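Local coordinates for protein pectate lyase 1 (Juniperus ashei, PDB 1PXZ) that cleaves pectate, a polygalacturonan, by calcium-dependent elimination, though with low activity, and is the major allergen of cedar pollen, at residues A[196-201]-A[228-233]. Residues are numbered along the deposited sequence; the frame is centred on the assembly and turned at random.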
loop_
_atom_site.group_PDB
_atom_site.type_symbol
_atom_site.label_atom_id
_atom_site.label_comp_id
_atom_site.label_asym_id
_atom_site.label_seq_id
_atom_site.Cartn_x
_atom_site.Cartn_y
_atom_site.Cartn_z
ATOM N N HIS A 196 5.605 -3.450 13.515
ATOM C CA HIS A 196 6.835 -4.152 13.137
ATOM C C HIS A 196 6.922 -4.494 11.659
ATOM O O HIS A 196 7.760 -3.937 10.956
ATOM C CB HIS A 196 6.971 -5.469 13.928
ATOM C CG HIS A 196 6.935 -5.205 15.402
ATOM N ND1 HIS A 196 8.067 -4.869 16.109
ATOM C CD2 HIS A 196 5.916 -5.210 16.288
ATOM C CE1 HIS A 196 7.737 -4.687 17.380
ATOM N NE2 HIS A 196 6.439 -4.888 17.519
ATOM N N LYS A 197 6.096 -5.420 11.173
ATOM C CA LYS A 197 6.272 -5.959 9.822
ATOM C C LYS A 197 5.435 -5.208 8.802
ATOM O O LYS A 197 4.260 -5.507 8.593
ATOM C CB LYS A 197 5.899 -7.443 9.782
ATOM C CG LYS A 197 6.821 -8.327 10.611
ATOM C CD LYS A 197 6.301 -9.754 10.678
ATOM C CE LYS A 197 7.234 -10.641 11.492
ATOM N NZ LYS A 197 8.657 -10.208 11.398
ATOM N N VAL A 198 6.014 -4.212 8.133
ATOM C CA VAL A 198 5.165 -3.290 7.393
ATOM C C VAL A 198 4.617 -3.753 6.057
ATOM O O VAL A 198 3.395 -3.750 5.824
ATOM C CB VAL A 198 5.973 -1.986 7.195
ATOM C CG1 VAL A 198 5.201 -0.972 6.383
ATOM C CG2 VAL A 198 6.304 -1.426 8.585
ATOM N N MET A 199 5.469 -4.118 5.097
ATOM C CA MET A 199 4.967 -4.334 3.740
ATOM C C MET A 199 5.687 -5.508 3.074
ATOM O O MET A 199 6.906 -5.483 2.993
ATOM C CB MET A 199 5.169 -3.038 2.963
ATOM C CG MET A 199 4.792 -3.087 1.502
ATOM S SD MET A 199 5.244 -1.567 0.653
ATOM C CE MET A 199 4.809 -0.316 1.836
ATOM N N LEU A 200 4.919 -6.492 2.643
ATOM C CA LEU A 200 5.363 -7.718 2.003
ATOM C C LEU A 200 4.943 -7.658 0.538
ATOM O O LEU A 200 3.739 -7.621 0.254
ATOM C CB LEU A 200 4.755 -8.932 2.683
ATOM C CG LEU A 200 5.567 -10.219 2.713
ATOM C CD1 LEU A 200 7.001 -9.947 3.153
ATOM C CD2 LEU A 200 4.910 -11.239 3.632
ATOM N N LEU A 201 5.897 -7.606 -0.380
ATOM C CA LEU A 201 5.554 -7.648 -1.805
ATOM C C LEU A 201 6.092 -8.973 -2.367
ATOM O O LEU A 201 7.276 -9.089 -2.698
ATOM C CB LEU A 201 6.123 -6.450 -2.540
ATOM C CG LEU A 201 5.899 -5.052 -1.970
ATOM C CD1 LEU A 201 6.645 -3.978 -2.755
ATOM C CD2 LEU A 201 4.410 -4.713 -1.945
ATOM N N GLN A 228 10.376 -2.957 10.164
ATOM C CA GLN A 228 11.144 -3.387 8.987
ATOM C C GLN A 228 10.212 -3.724 7.833
ATOM O O GLN A 228 8.988 -3.496 7.953
ATOM C CB GLN A 228 12.000 -4.583 9.400
ATOM C CG GLN A 228 11.192 -5.835 9.692
ATOM C CD GLN A 228 10.938 -6.089 11.158
ATOM O OE1 GLN A 228 10.286 -7.059 11.549
ATOM N NE2 GLN A 228 11.445 -5.246 12.043
ATOM N N ARG A 229 10.707 -4.238 6.715
ATOM C CA ARG A 229 9.909 -4.572 5.543
ATOM C C ARG A 229 9.275 -3.347 4.904
ATOM O O ARG A 229 8.046 -3.203 4.811
ATOM C CB ARG A 229 8.789 -5.545 5.898
ATOM C CG ARG A 229 9.306 -6.868 6.469
ATOM C CD ARG A 229 8.136 -7.832 6.629
ATOM N NE ARG A 229 8.587 -9.155 7.066
ATOM C CZ ARG A 229 7.763 -10.196 7.138
ATOM N NH1 ARG A 229 6.487 -10.027 6.806
ATOM N NH2 ARG A 229 8.243 -11.361 7.537
ATOM N N MET A 230 10.107 -2.424 4.430
ATOM C CA MET A 230 9.565 -1.168 3.911
ATOM C C MET A 230 10.120 -0.802 2.547
ATOM O O MET A 230 10.698 0.273 2.370
ATOM C CB MET A 230 9.851 -0.017 4.902
ATOM C CG MET A 230 9.104 -0.269 6.225
ATOM S SD MET A 230 9.494 1.020 7.419
ATOM C CE MET A 230 10.797 0.238 8.365
ATOM N N PRO A 231 9.966 -1.628 1.530
ATOM C CA PRO A 231 9.322 -2.930 1.580
ATOM C C PRO A 231 10.276 -4.092 1.793
ATOM O O PRO A 231 11.489 -3.936 1.715
ATOM C CB PRO A 231 8.772 -3.039 0.141
ATOM C CG PRO A 231 9.879 -2.434 -0.663
ATOM C CD PRO A 231 10.415 -1.289 0.156
ATOM N N ARG A 232 9.699 -5.267 2.025
ATOM C CA ARG A 232 10.392 -6.538 1.821
ATOM C C ARG A 232 9.809 -7.134 0.528
ATOM O O ARG A 232 8.606 -7.396 0.471
ATOM C CB ARG A 232 10.259 -7.525 2.973
ATOM C CG ARG A 232 11.115 -8.791 2.797
ATOM C CD ARG A 232 10.462 -9.979 3.477
ATOM N NE ARG A 232 11.377 -11.100 3.660
ATOM C CZ ARG A 232 11.730 -11.954 2.703
ATOM N NH1 ARG A 232 11.254 -11.844 1.466
ATOM N NH2 ARG A 232 12.573 -12.950 2.953
ATOM N N ALA A 233 10.655 -7.336 -0.475
ATOM C CA ALA A 233 10.218 -7.813 -1.783
ATOM C C ALA A 233 10.792 -9.171 -2.181
ATOM O O ALA A 233 11.877 -9.539 -1.737
ATOM C CB ALA A 233 10.667 -6.775 -2.810
HETATM O O HOH W 1 11.002 -4.967 14.727
HETATM O O HOH W 2 4.511 -7.894 6.622
#
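M199 N donates to R229 O at 2.7 Å, a short but bent bond (132° at the hydrogen) formed where the parallel pairing of these neighbouring beta-helix coils slips by one residue. Before the slip, H196 O accepts from Q228 N and Q228 O from V198 N; beyond it, R232 N reaches M199 O and L201 N reaches R232 O in almost straight bonds. The extra residue lies around M230, where R229 has a left-handed backbone and the peptide before P231 is cis. R229 starts toward 196-201 with CG anti to its carbonyl carbon (chi1 -60°), and its extended chain crosses K197 and runs alongside L200, the guanidinium between two apolar groups: K197 CD lies over the centre of one face, 3.9 Å from R229 CZ, and L200 CD1 approaches the opposite face. A water accepts from R229 NH1 at 2.9 Å. On the inner side, V198 CB packs on M230 CG, while P231 CB meets L201 CD1 at 3.7 Å. K197 lies near D173 and L200 near D177, both calcium ligands by similarity. K197 NZ stands 4.1 Å from R229 NH2; such clustered positive charge at the predicted active-site R229 is consistent with binding of anionic polygalacturonate.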